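Local coordinates for protein 336aa long hypothetical dTDP-glucose 4,6-dehydratase (Pyrococcus horikoshii, PDB 2HUN) that binds NAD in a Rossmann-fold domain and probably catalyses the 4,6-dehydration of dTDP-glucose, at residues A[17-21]-A[46-50]; A[166-170]-A[235-239]; A[191-196]-A[253-257]. One frame throughout, in Å; residues are numbered along the deposited sequence.

Contact 1 (A[17-21]-A[46-50])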
ATOM      1  N   SER A  17     -10.978  22.860  -0.227  1.00 23.01           N
ATOM      2  CA  SER A  17     -11.545  24.203  -0.124  1.00 24.87           C
ATOM      3  C   SER A  17     -12.552  24.283   1.006  1.00 23.65           C
ATOM      4  O   SER A  17     -12.547  25.237   1.779  1.00 23.90           O
ATOM      5  CB  SER A  17     -12.223  24.604  -1.436  1.00 25.74           C
ATOM      6  OG  SER A  17     -11.251  24.868  -2.428  1.00 30.74           O
ATOM      7  N   ASN A  18     -13.435  23.295   1.093  1.00 23.94           N
ATOM      8  CA  ASN A  18     -14.416  23.283   2.168  1.00 23.95           C
ATOM      9  C   ASN A  18     -13.704  23.262   3.528  1.00 25.12           C
ATOM     10  O   ASN A  18     -14.123  23.938   4.464  1.00 27.13           O
ATOM     11  CB  ASN A  18     -15.322  22.055   2.033  1.00 23.92           C
ATOM     12  CG  ASN A  18     -16.508  22.306   1.120  1.00 23.29           C
ATOM     13  OD1 ASN A  18     -17.437  23.019   1.482  1.00 23.84           O
ATOM     14  ND2 ASN A  18     -16.476  21.725  -0.070  1.00 24.92           N
ATOM     15  N   PHE A  19     -12.627  22.486   3.624  1.00 24.62           N
ATOM     16  CA  PHE A  19     -11.867  22.384   4.867  1.00 25.47           C
ATOM     17  C   PHE A  19     -11.276  23.741   5.244  1.00 25.50           C
ATOM     18  O   PHE A  19     -11.466  24.224   6.361  1.00 24.00           O
ATOM     19  CB  PHE A  19     -10.733  21.362   4.720  1.00 24.42           C
ATOM     20  CG  PHE A  19      -9.928  21.159   5.981  1.00 25.83           C
ATOM     21  CD1 PHE A  19     -10.456  20.447   7.059  1.00 24.15           C
ATOM     22  CD2 PHE A  19      -8.653  21.702   6.098  1.00 26.11           C
ATOM     23  CE1 PHE A  19      -9.725  20.281   8.229  1.00 23.99           C
ATOM     24  CE2 PHE A  19      -7.912  21.541   7.266  1.00 25.36           C
ATOM     25  CZ  PHE A  19      -8.451  20.828   8.336  1.00 25.14           C
ATOM     26  N   ILE A  20     -10.559  24.351   4.303  1.00 25.40           N
ATOM     27  CA  ILE A  20      -9.938  25.647   4.538  1.00 26.52           C
ATOM     28  C   ILE A  20     -10.932  26.729   4.978  1.00 26.95           C
ATOM     29  O   ILE A  20     -10.677  27.446   5.940  1.00 29.28           O
ATOM     30  CB  ILE A  20      -9.174  26.126   3.282  1.00 26.24           C
ATOM     31  CG1 ILE A  20      -7.983  25.193   3.037  1.00 21.99           C
ATOM     32  CG2 ILE A  20      -8.730  27.582   3.458  1.00 23.27           C
ATOM     33  CD1 ILE A  20      -7.166  25.494   1.782  1.00 22.83           C
ATOM     34  N   ARG A  21     -12.063  26.847   4.287  1.00 27.70           N
ATOM     35  CA  ARG A  21     -13.060  27.852   4.657  1.00 29.58           C
ATOM     36  C   ARG A  21     -13.555  27.587   6.085  1.00 30.87           C
ATOM     37  O   ARG A  21     -13.655  28.500   6.912  1.00 29.38           O
ATOM     38  CB  ARG A  21     -14.242  27.817   3.680  1.00 31.39           C
ATOM     39  CG  ARG A  21     -15.215  28.990   3.832  1.00 36.46           C
ATOM     40  CD  ARG A  21     -16.231  29.018   2.690  1.00 39.02           C
ATOM     41  NE  ARG A  21     -15.594  29.085   1.373  1.00 38.82           N
ATOM     42  CZ  ARG A  21     -15.212  30.214   0.775  1.00 41.99           C
ATOM     43  NH1 ARG A  21     -15.398  31.387   1.368  1.00 41.87           N
ATOM     44  NH2 ARG A  21     -14.639  30.171  -0.424  1.00 41.06           N
ATOM     45  N   ASN A  46     -12.912  28.463  -5.975  1.00 32.68           N
ATOM     46  CA  ASN A  46     -13.334  27.887  -4.704  1.00 31.90           C
ATOM     47  C   ASN A  46     -12.936  28.761  -3.521  1.00 32.32           C
ATOM     48  O   ASN A  46     -13.677  28.865  -2.548  1.00 32.21           O
ATOM     49  CB  ASN A  46     -12.702  26.508  -4.500  1.00 31.35           C
ATOM     50  CG  ASN A  46     -13.223  25.472  -5.461  1.00 30.27           C
ATOM     51  OD1 ASN A  46     -14.048  25.763  -6.321  1.00 30.99           O
ATOM     52  ND2 ASN A  46     -12.734  24.242  -5.320  1.00 30.55           N
ATOM     53  N   LEU A  47     -11.767  29.390  -3.608  1.00 33.09           N
ATOM     54  CA  LEU A  47     -11.266  30.208  -2.508  1.00 34.76           C
ATOM     55  C   LEU A  47     -10.941  31.661  -2.855  1.00 38.05           C
ATOM     56  O   LEU A  47     -10.199  32.315  -2.118  1.00 37.24           O
ATOM     57  CB  LEU A  47     -10.004  29.558  -1.925  1.00 32.52           C
ATOM     58  CG  LEU A  47     -10.140  28.149  -1.336  1.00 32.11           C
ATOM     59  CD1 LEU A  47      -8.771  27.587  -0.999  1.00 30.11           C
ATOM     60  CD2 LEU A  47     -11.018  28.207  -0.101  1.00 29.52           C
ATOM     61  N   LYS A  48     -11.490  32.179  -3.949  1.00 39.76           N
ATOM     62  CA  LYS A  48     -11.170  33.547  -4.336  1.00 42.56           C
ATOM     63  C   LYS A  48     -11.494  34.611  -3.294  1.00 43.78           C
ATOM     64  O   LYS A  48     -10.779  35.602  -3.190  1.00 45.10           O
ATOM     65  CB  LYS A  48     -11.821  33.909  -5.674  1.00 43.65           C
ATOM     66  CG  LYS A  48     -13.316  34.145  -5.651  1.00 45.27           C
ATOM     67  CD  LYS A  48     -13.760  34.606  -7.033  1.00 47.85           C
ATOM     68  CE  LYS A  48     -15.244  34.926  -7.096  1.00 48.64           C
ATOM     69  NZ  LYS A  48     -15.638  35.315  -8.480  1.00 49.37           N
ATOM     70  N   ASP A  49     -12.545  34.412  -2.506  1.00 45.05           N
ATOM     71  CA  ASP A  49     -12.895  35.410  -1.502  1.00 47.88           C
ATOM     72  C   ASP A  49     -12.026  35.358  -0.246  1.00 48.71           C
ATOM     73  O   ASP A  49     -12.152  36.211   0.633  1.00 49.21           O
ATOM     74  CB  ASP A  49     -14.372  35.292  -1.118  1.00 49.76           C
ATOM     75  CG  ASP A  49     -14.718  33.942  -0.547  1.00 50.51           C
ATOM     76  OD1 ASP A  49     -14.621  32.943  -1.290  1.00 52.29           O
ATOM     77  OD2 ASP A  49     -15.087  33.882   0.644  1.00 52.57           O
ATOM     78  N   LEU A  50     -11.146  34.363  -0.158  1.00 48.85           N
ATOM     79  CA  LEU A  50     -10.250  34.242   0.989  1.00 48.64           C
ATOM     80  C   LEU A  50      -8.826  34.544   0.541  1.00 48.60           C
ATOM     81  O   LEU A  50      -7.937  34.751   1.365  1.00 47.87           O
ATOM     82  CB  LEU A  50     -10.297  32.830   1.585  1.00 49.26           C
ATOM     83  CG  LEU A  50     -11.583  32.371   2.276  1.00 50.65           C
ATOM     84  CD1 LEU A  50     -11.369  30.987   2.880  1.00 50.00           C
ATOM     85  CD2 LEU A  50     -11.969  33.365   3.362  1.00 50.84           C
TER

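Contact 2 (A[166-170]-A[235-239])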
ATOM      1  N   THR A 166       5.596   6.534  10.135  1.00 23.44           N
ATOM      2  CA  THR A 166       5.147   6.970  11.448  1.00 22.84           C
ATOM      3  C   THR A 166       5.847   6.198  12.569  1.00 24.69           C
ATOM      4  O   THR A 166       6.290   6.789  13.556  1.00 22.64           O
ATOM      5  CB  THR A 166       3.617   6.800  11.584  1.00 22.94           C
ATOM      6  OG1 THR A 166       2.957   7.694  10.676  1.00 21.88           O
ATOM      7  CG2 THR A 166       3.160   7.101  13.006  1.00 23.61           C
ATOM      8  N   ARG A 167       5.943   4.880  12.414  1.00 25.09           N
ATOM      9  CA  ARG A 167       6.584   4.028  13.410  1.00 27.41           C
ATOM     10  C   ARG A 167       8.103   4.106  13.328  1.00 28.26           C
ATOM     11  O   ARG A 167       8.791   4.094  14.346  1.00 28.64           O
ATOM     12  CB  ARG A 167       6.113   2.580  13.237  1.00 28.11           C
ATOM     13  CG  ARG A 167       4.664   2.375  13.670  1.00 33.24           C
ATOM     14  CD  ARG A 167       4.038   1.107  13.097  1.00 35.59           C
ATOM     15  NE  ARG A 167       2.668   0.949  13.575  1.00 37.33           N
ATOM     16  CZ  ARG A 167       2.347   0.519  14.790  1.00 40.37           C
ATOM     17  NH1 ARG A 167       3.301   0.192  15.652  1.00 41.36           N
ATOM     18  NH2 ARG A 167       1.071   0.429  15.152  1.00 42.72           N
ATOM     19  N   THR A 168       8.627   4.200  12.113  1.00 27.66           N
ATOM     20  CA  THR A 168      10.066   4.275  11.933  1.00 28.11           C
ATOM     21  C   THR A 168      10.671   5.531  12.557  1.00 28.75           C
ATOM     22  O   THR A 168      11.669   5.451  13.272  1.00 28.66           O
ATOM     23  CB  THR A 168      10.449   4.261  10.444  1.00 27.61           C
ATOM     24  OG1 THR A 168      10.040   3.024   9.857  1.00 30.01           O
ATOM     25  CG2 THR A 168      11.951   4.420  10.281  1.00 27.71           C
ATOM     26  N   TYR A 169      10.056   6.683  12.296  1.00 27.40           N
ATOM     27  CA  TYR A 169      10.568   7.957  12.786  1.00 25.33           C
ATOM     28  C   TYR A 169       9.753   8.604  13.897  1.00 25.29           C
ATOM     29  O   TYR A 169       9.890   9.799  14.162  1.00 24.38           O
ATOM     30  CB  TYR A 169      10.700   8.911  11.601  1.00 24.51           C
ATOM     31  CG  TYR A 169      11.541   8.331  10.485  1.00 24.66           C
ATOM     32  CD1 TYR A 169      12.920   8.199  10.623  1.00 22.99           C
ATOM     33  CD2 TYR A 169      10.953   7.874   9.304  1.00 25.03           C
ATOM     34  CE1 TYR A 169      13.694   7.626   9.617  1.00 22.70           C
ATOM     35  CE2 TYR A 169      11.716   7.299   8.292  1.00 22.76           C
ATOM     36  CZ  TYR A 169      13.086   7.176   8.455  1.00 24.90           C
ATOM     37  OH  TYR A 169      13.847   6.591   7.465  1.00 23.52           O
ATOM     38  N   ASN A 170       8.909   7.811  14.551  1.00 25.96           N
ATOM     39  CA  ASN A 170       8.077   8.303  15.641  1.00 25.33           C
ATOM     40  C   ASN A 170       7.319   9.582  15.321  1.00 25.27           C
ATOM     41  O   ASN A 170       7.341  10.542  16.093  1.00 23.29           O
ATOM     42  CB  ASN A 170       8.926   8.516  16.895  1.00 30.23           C
ATOM     43  CG  ASN A 170       9.438   7.215  17.467  1.00 35.14           C
ATOM     44  OD1 ASN A 170       8.653   6.327  17.809  1.00 39.05           O
ATOM     45  ND2 ASN A 170      10.755   7.087  17.569  1.00 37.04           N
ATOM     46  N   GLU A 235      -5.160   9.730  17.550  1.00 27.58           N
ATOM     47  CA  GLU A 235      -3.924   9.131  18.038  1.00 27.04           C
ATOM     48  C   GLU A 235      -3.015   8.745  16.880  1.00 26.64           C
ATOM     49  O   GLU A 235      -3.484   8.307  15.831  1.00 24.37           O
ATOM     50  CB  GLU A 235      -4.249   7.905  18.889  1.00 29.90           C
ATOM     51  CG  GLU A 235      -5.380   8.162  19.873  1.00 34.45           C
ATOM     52  CD  GLU A 235      -5.723   6.947  20.711  1.00 39.98           C
ATOM     53  OE1 GLU A 235      -5.870   5.841  20.142  1.00 39.49           O
ATOM     54  OE2 GLU A 235      -5.857   7.103  21.943  1.00 43.26           O
ATOM     55  N   SER A 236      -1.711   8.910  17.076  1.00 25.09           N
ATOM     56  CA  SER A 236      -0.739   8.588  16.043  1.00 26.06           C
ATOM     57  C   SER A 236      -0.747   7.094  15.748  1.00 25.50           C
ATOM     58  O   SER A 236      -1.049   6.291  16.626  1.00 24.98           O
ATOM     59  CB  SER A 236       0.660   9.023  16.489  1.00 26.07           C
ATOM     60  OG  SER A 236       1.605   8.856  15.447  1.00 27.74           O
ATOM     61  N   ARG A 237      -0.421   6.732  14.509  1.00 25.35           N
ATOM     62  CA  ARG A 237      -0.378   5.333  14.085  1.00 26.81           C
ATOM     63  C   ARG A 237      -1.767   4.718  13.914  1.00 26.10           C
ATOM     64  O   ARG A 237      -1.886   3.524  13.641  1.00 26.13           O
ATOM     65  CB  ARG A 237       0.417   4.495  15.098  1.00 30.97           C
ATOM     66  CG  ARG A 237       1.774   5.088  15.432  1.00 37.86           C
ATOM     67  CD  ARG A 237       2.570   4.266  16.446  1.00 38.93           C
ATOM     68  NE  ARG A 237       3.901   4.845  16.627  1.00 41.88           N
ATOM     69  CZ  ARG A 237       4.923   4.227  17.211  1.00 44.78           C
ATOM     70  NH1 ARG A 237       4.779   2.997  17.682  1.00 45.83           N
ATOM     71  NH2 ARG A 237       6.098   4.838  17.313  1.00 45.02           N
ATOM     72  N   GLU A 238      -2.814   5.524  14.062  1.00 23.49           N
ATOM     73  CA  GLU A 238      -4.183   5.020  13.935  1.00 25.12           C
ATOM     74  C   GLU A 238      -4.923   5.457  12.670  1.00 24.73           C
ATOM     75  O   GLU A 238      -4.773   6.583  12.198  1.00 22.93           O
ATOM     76  CB  GLU A 238      -5.031   5.448  15.137  1.00 23.40           C
ATOM     77  CG  GLU A 238      -4.588   4.917  16.491  1.00 28.73           C
ATOM     78  CD  GLU A 238      -4.678   3.405  16.596  1.00 31.81           C
ATOM     79  OE1 GLU A 238      -5.392   2.790  15.778  1.00 34.30           O
ATOM     80  OE2 GLU A 238      -4.045   2.831  17.508  1.00 34.51           O
ATOM     81  N   ILE A 239      -5.735   4.549  12.136  1.00 23.04           N
ATOM     82  CA  ILE A 239      -6.545   4.838  10.966  1.00 21.63           C
ATOM     83  C   ILE A 239      -7.974   5.067  11.467  1.00 22.17           C
ATOM     84  O   ILE A 239      -8.442   4.374  12.384  1.00 19.93           O
ATOM     85  CB  ILE A 239      -6.536   3.666   9.958  1.00 23.28           C
ATOM     86  CG1 ILE A 239      -5.107   3.407   9.469  1.00 19.56           C
ATOM     87  CG2 ILE A 239      -7.449   3.989   8.770  1.00 19.41           C
ATOM     88  CD1 ILE A 239      -5.011   2.303   8.431  1.00 21.33           C
TER
HETATM   89  O   HOH W   1       4.866   7.462  16.441  1.00 35.46           O
HETATM   90  O   HOH W   2      -1.414   1.357  14.762  1.00 34.73           O

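Contact 3 (A[191-196]-A[253-257])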
ATOM      1  N   LEU A 191     -22.816  12.955  -9.484  1.00 33.83           N
ATOM      2  CA  LEU A 191     -24.236  12.663  -9.296  1.00 32.94           C
ATOM      3  C   LEU A 191     -25.169  13.721  -8.706  1.00 33.59           C
ATOM      4  O   LEU A 191     -26.115  14.158  -9.365  1.00 34.88           O
ATOM      5  CB  LEU A 191     -24.403  11.403  -8.442  1.00 31.40           C
ATOM      6  CG  LEU A 191     -25.863  10.986  -8.206  1.00 34.01           C
ATOM      7  CD1 LEU A 191     -26.474  10.502  -9.516  1.00 31.48           C
ATOM      8  CD2 LEU A 191     -25.938   9.887  -7.143  1.00 32.22           C
ATOM      9  N   ILE A 192     -24.917  14.115  -7.462  1.00 32.74           N
ATOM     10  CA  ILE A 192     -25.767  15.081  -6.774  1.00 32.28           C
ATOM     11  C   ILE A 192     -25.785  16.462  -7.436  1.00 32.89           C
ATOM     12  O   ILE A 192     -26.852  17.044  -7.629  1.00 31.53           O
ATOM     13  CB  ILE A 192     -25.373  15.169  -5.276  1.00 32.07           C
ATOM     14  CG1 ILE A 192     -25.683  13.821  -4.609  1.00 33.37           C
ATOM     15  CG2 ILE A 192     -26.134  16.280  -4.580  1.00 31.62           C
ATOM     16  CD1 ILE A 192     -25.206  13.692  -3.175  1.00 31.96           C
ATOM     17  N   PRO A 193     -24.611  17.005  -7.798  1.00 33.11           N
ATOM     18  CA  PRO A 193     -24.612  18.321  -8.445  1.00 33.13           C
ATOM     19  C   PRO A 193     -25.313  18.253  -9.804  1.00 33.44           C
ATOM     20  O   PRO A 193     -26.142  19.100 -10.130  1.00 34.11           O
ATOM     21  CB  PRO A 193     -23.125  18.637  -8.588  1.00 33.54           C
ATOM     22  CG  PRO A 193     -22.519  17.932  -7.411  1.00 34.62           C
ATOM     23  CD  PRO A 193     -23.242  16.600  -7.437  1.00 32.74           C
ATOM     24  N   LYS A 194     -24.968  17.239 -10.593  1.00 33.74           N
ATOM     25  CA  LYS A 194     -25.566  17.061 -11.909  1.00 34.14           C
ATOM     26  C   LYS A 194     -27.084  16.990 -11.798  1.00 35.29           C
ATOM     27  O   LYS A 194     -27.802  17.628 -12.572  1.00 35.78           O
ATOM     28  CB  LYS A 194     -25.045  15.779 -12.561  1.00 35.90           C
ATOM     29  CG  LYS A 194     -25.608  15.516 -13.954  1.00 38.83           C
ATOM     30  CD  LYS A 194     -25.234  14.126 -14.474  1.00 40.81           C
ATOM     31  CE  LYS A 194     -25.720  13.026 -13.528  1.00 43.06           C
ATOM     32  NZ  LYS A 194     -27.174  13.147 -13.159  1.00 44.25           N
ATOM     33  N   THR A 195     -27.574  16.215 -10.834  1.00 34.38           N
ATOM     34  CA  THR A 195     -29.009  16.070 -10.638  1.00 34.15           C
ATOM     35  C   THR A 195     -29.687  17.399 -10.307  1.00 35.00           C
ATOM     36  O   THR A 195     -30.718  17.732 -10.890  1.00 35.48           O
ATOM     37  CB  THR A 195     -29.322  15.058  -9.515  1.00 33.62           C
ATOM     38  OG1 THR A 195     -28.764  13.781  -9.852  1.00 32.00           O
ATOM     39  CG2 THR A 195     -30.828  14.906  -9.334  1.00 33.58           C
ATOM     40  N   ILE A 196     -29.115  18.156  -9.373  1.00 34.28           N
ATOM     41  CA  ILE A 196     -29.683  19.444  -8.982  1.00 33.48           C
ATOM     42  C   ILE A 196     -29.727  20.400 -10.173  1.00 34.41           C
ATOM     43  O   ILE A 196     -30.766  20.992 -10.471  1.00 34.01           O
ATOM     44  CB  ILE A 196     -28.857  20.101  -7.858  1.00 33.88           C
ATOM     45  CG1 ILE A 196     -28.940  19.256  -6.584  1.00 32.95           C
ATOM     46  CG2 ILE A 196     -29.371  21.508  -7.591  1.00 33.46           C
ATOM     47  CD1 ILE A 196     -27.957  19.669  -5.518  1.00 33.47           C
ATOM     48  N   VAL A 253     -31.202   8.604  -4.113  1.00 37.37           N
ATOM     49  CA  VAL A 253     -30.621   9.936  -4.016  1.00 35.40           C
ATOM     50  C   VAL A 253     -31.430  10.900  -4.875  1.00 35.38           C
ATOM     51  O   VAL A 253     -31.844  11.960  -4.407  1.00 34.68           O
ATOM     52  CB  VAL A 253     -29.144   9.932  -4.479  1.00 34.95           C
ATOM     53  CG1 VAL A 253     -28.593  11.352  -4.510  1.00 33.23           C
ATOM     54  CG2 VAL A 253     -28.311   9.068  -3.532  1.00 35.79           C
ATOM     55  N   VAL A 254     -31.669  10.516  -6.125  1.00 36.13           N
ATOM     56  CA  VAL A 254     -32.436  11.350  -7.043  1.00 36.89           C
ATOM     57  C   VAL A 254     -33.846  11.650  -6.532  1.00 36.19           C
ATOM     58  O   VAL A 254     -34.284  12.796  -6.567  1.00 37.03           O
ATOM     59  CB  VAL A 254     -32.515  10.700  -8.437  1.00 36.57           C
ATOM     60  CG1 VAL A 254     -33.528  11.434  -9.305  1.00 38.10           C
ATOM     61  CG2 VAL A 254     -31.140  10.740  -9.093  1.00 34.81           C
ATOM     62  N   LYS A 255     -34.555  10.634  -6.049  1.00 36.80           N
ATOM     63  CA  LYS A 255     -35.906  10.848  -5.533  1.00 37.50           C
ATOM     64  C   LYS A 255     -35.931  11.868  -4.399  1.00 36.75           C
ATOM     65  O   LYS A 255     -36.851  12.679  -4.304  1.00 38.33           O
ATOM     66  CB  LYS A 255     -36.518   9.533  -5.030  1.00 40.80           C
ATOM     67  CG  LYS A 255     -37.165   8.672  -6.114  1.00 43.66           C
ATOM     68  CD  LYS A 255     -37.783   7.409  -5.517  1.00 46.05           C
ATOM     69  CE  LYS A 255     -38.192   6.420  -6.596  1.00 47.22           C
ATOM     70  NZ  LYS A 255     -38.773   5.177  -6.014  1.00 49.04           N
ATOM     71  N   ILE A 256     -34.924  11.824  -3.534  1.00 35.51           N
ATOM     72  CA  ILE A 256     -34.854  12.750  -2.410  1.00 33.64           C
ATOM     73  C   ILE A 256     -34.505  14.167  -2.870  1.00 32.45           C
ATOM     74  O   ILE A 256     -35.047  15.145  -2.355  1.00 33.49           O
ATOM     75  CB  ILE A 256     -33.830  12.245  -1.356  1.00 33.11           C
ATOM     76  CG1 ILE A 256     -34.397  11.001  -0.663  1.00 34.08           C
ATOM     77  CG2 ILE A 256     -33.528  13.334  -0.340  1.00 32.30           C
ATOM     78  CD1 ILE A 256     -33.451  10.339   0.314  1.00 33.95           C
ATOM     79  N   ILE A 257     -33.607  14.280  -3.842  1.00 32.92           N
ATOM     80  CA  ILE A 257     -33.219  15.586  -4.364  1.00 32.17           C
ATOM     81  C   ILE A 257     -34.430  16.294  -4.974  1.00 33.38           C
ATOM     82  O   ILE A 257     -34.663  17.478  -4.733  1.00 33.62           O
ATOM     83  CB  ILE A 257     -32.120  15.454  -5.446  1.00 32.01           C
ATOM     84  CG1 ILE A 257     -30.797  15.039  -4.793  1.00 30.61           C
ATOM     85  CG2 ILE A 257     -31.963  16.773  -6.206  1.00 30.25           C
ATOM     86  CD1 ILE A 257     -29.670  14.807  -5.775  1.00 28.76           C
TER

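Contact 1 (A[17-21]-A[46-50])
Ser17 begins the contact on helix 14-26: its CA lies 6.1 Å from the CA of Asn46, and its CB points toward the loop. Its OG reaches 3.0 Å from Asn46 CB and 3.6 Å from Leu47 CG; the hydroxyl itself is hydrogen-bonded to Gly11 O and Gly13 O, while Asn46 OD1 has Trp317 NE1 as its partner. One turn on, the buried Ile20 adds apolar packing, with CD1 3.8 Å from Leu47 CD1 and CG2 4.3 Å from Leu50 CD1. This helix follows the first strand of the Rossmann fold and the glycine-rich turn (Gly11, Gly13, Gly16), a GxGxxG-type pattern consistent with dinucleotide binding; the loop belongs to the connection between strands 31-36 and 56-60. Arg21, whose N bonds to Ser17 O at 3.0 Å, therefore sits on the same helical face as Ser17, and its side chain spans to the loop. Arg21 NH1 donates to Asp49 OD2 at 2.6 Å and Arg21 NH2 to Asp49 OD1 at 2.9 Å, a two-pronged salt bridge. Arg21 NH2 also donates to Asn46 O at 2.7 Å, with a less linear N-H...O angle of 131°. Asn46 O and Asp49 OD2 lie near the guanidinium plane, whereas Leu50 CD1 sits over one face.

Contact 2 (A[166-170]-A[235-239])
The backbones meet where helix 150-168 ends and a type II beta turn, Glu235 to Glu238, leads into strand 239-242 of the Rossmann-type sheet. Arg237 takes the third position of the turn with phi/psi of 74/5°, and the closing bond from Glu238 N to Glu235 O is weak at 3.4 Å. On the helix side Tyr169 is the first residue to leave helical geometry and Asn170 follows with positive phi (49/51°). The closest CA pair, Thr166 and Arg237, is 6.3 Å apart. Thr166 CG2 lies 3.4 Å from both Ser236 OG and Arg237 CG; that serine hydroxyl is hydrogen-bonded to Leu171 O. Arg237 CD covers one face of the Arg167 guanidinium and Arg167 CG one face of the other, and the like-charged Arg167 NH1 and Arg237 NH1 are 3.8 Å apart. Asn170 OD1 is 3.0 Å from Arg237 NH2, but the angle is too poor for a hydrogen bond. At the helix end Thr168 OG1 and Tyr169 OH are hydrogen-bonded to Ser148 O and Ile92 O of the second subunit. Water supplies polar links: one joins Thr166 O (3.3 Å) to Arg237 NE (2.8 Å), another accepts from Arg167 NH2 (2.7 Å) and donates to Arg237 O at 2.5 Å.

Contact 3 (A[191-196]-A[253-257])
Helices 191-200 and 250-260 pack side by side in the part of the chain that, as in other extended short-chain dehydrogenases, probably forms the substrate-binding region. Over these segments the axes approach to 10.3 Å and cross at -43°, their N-to-C directions running broadly the same way. The main bump is Ile257, which settles among three residues of the facing helix: its CD1 is 4.0 Å from Ile192 CG2 and 3.7 Å from Thr195 CG2, and its CG2 is 3.9 Å from Ile196 CG1. One turn earlier, Val253 fits beside Leu191 and Ile192, its CG1 lying 4.0 Å from Leu191 CD2 and 3.8 Å from Ile192 CG1. In return Thr195 lies against Val254 CG2 through OG1 and against Ile257 CD1 through CG2. Trp217 of strand 215-219 touches Leu191, Ile192 and Val253 at one margin. Thr195 can sit in this apolar seam because its OG1, 3.9 Å from Val254 CG2, donates to Leu191 O at 2.7 Å.

In the fold
The three contacts mark separate regions of one chain and do not touch. Contact 1 is nearest the cofactor, the side chain of Asn46 lying about 6 Å from bound NAD; contact 3 comes next, with the side chain of Ile192 about 9 Å away. The two are 24 Å apart between centres, about 10 Å between nearest atoms, and the side chains of Asn46 and Ile192 are about 6 and about 8 Å from that of Phe14, an NAD-binding residue. Contact 2 is remote from the site, yet its helix 150-168 also carries the NAD-binding Tyr151 and Lys155. Contacts 2 and 3 lie 39 Å apart between centres, on opposite sides of the chain's centre, although their segments alternate in sequence.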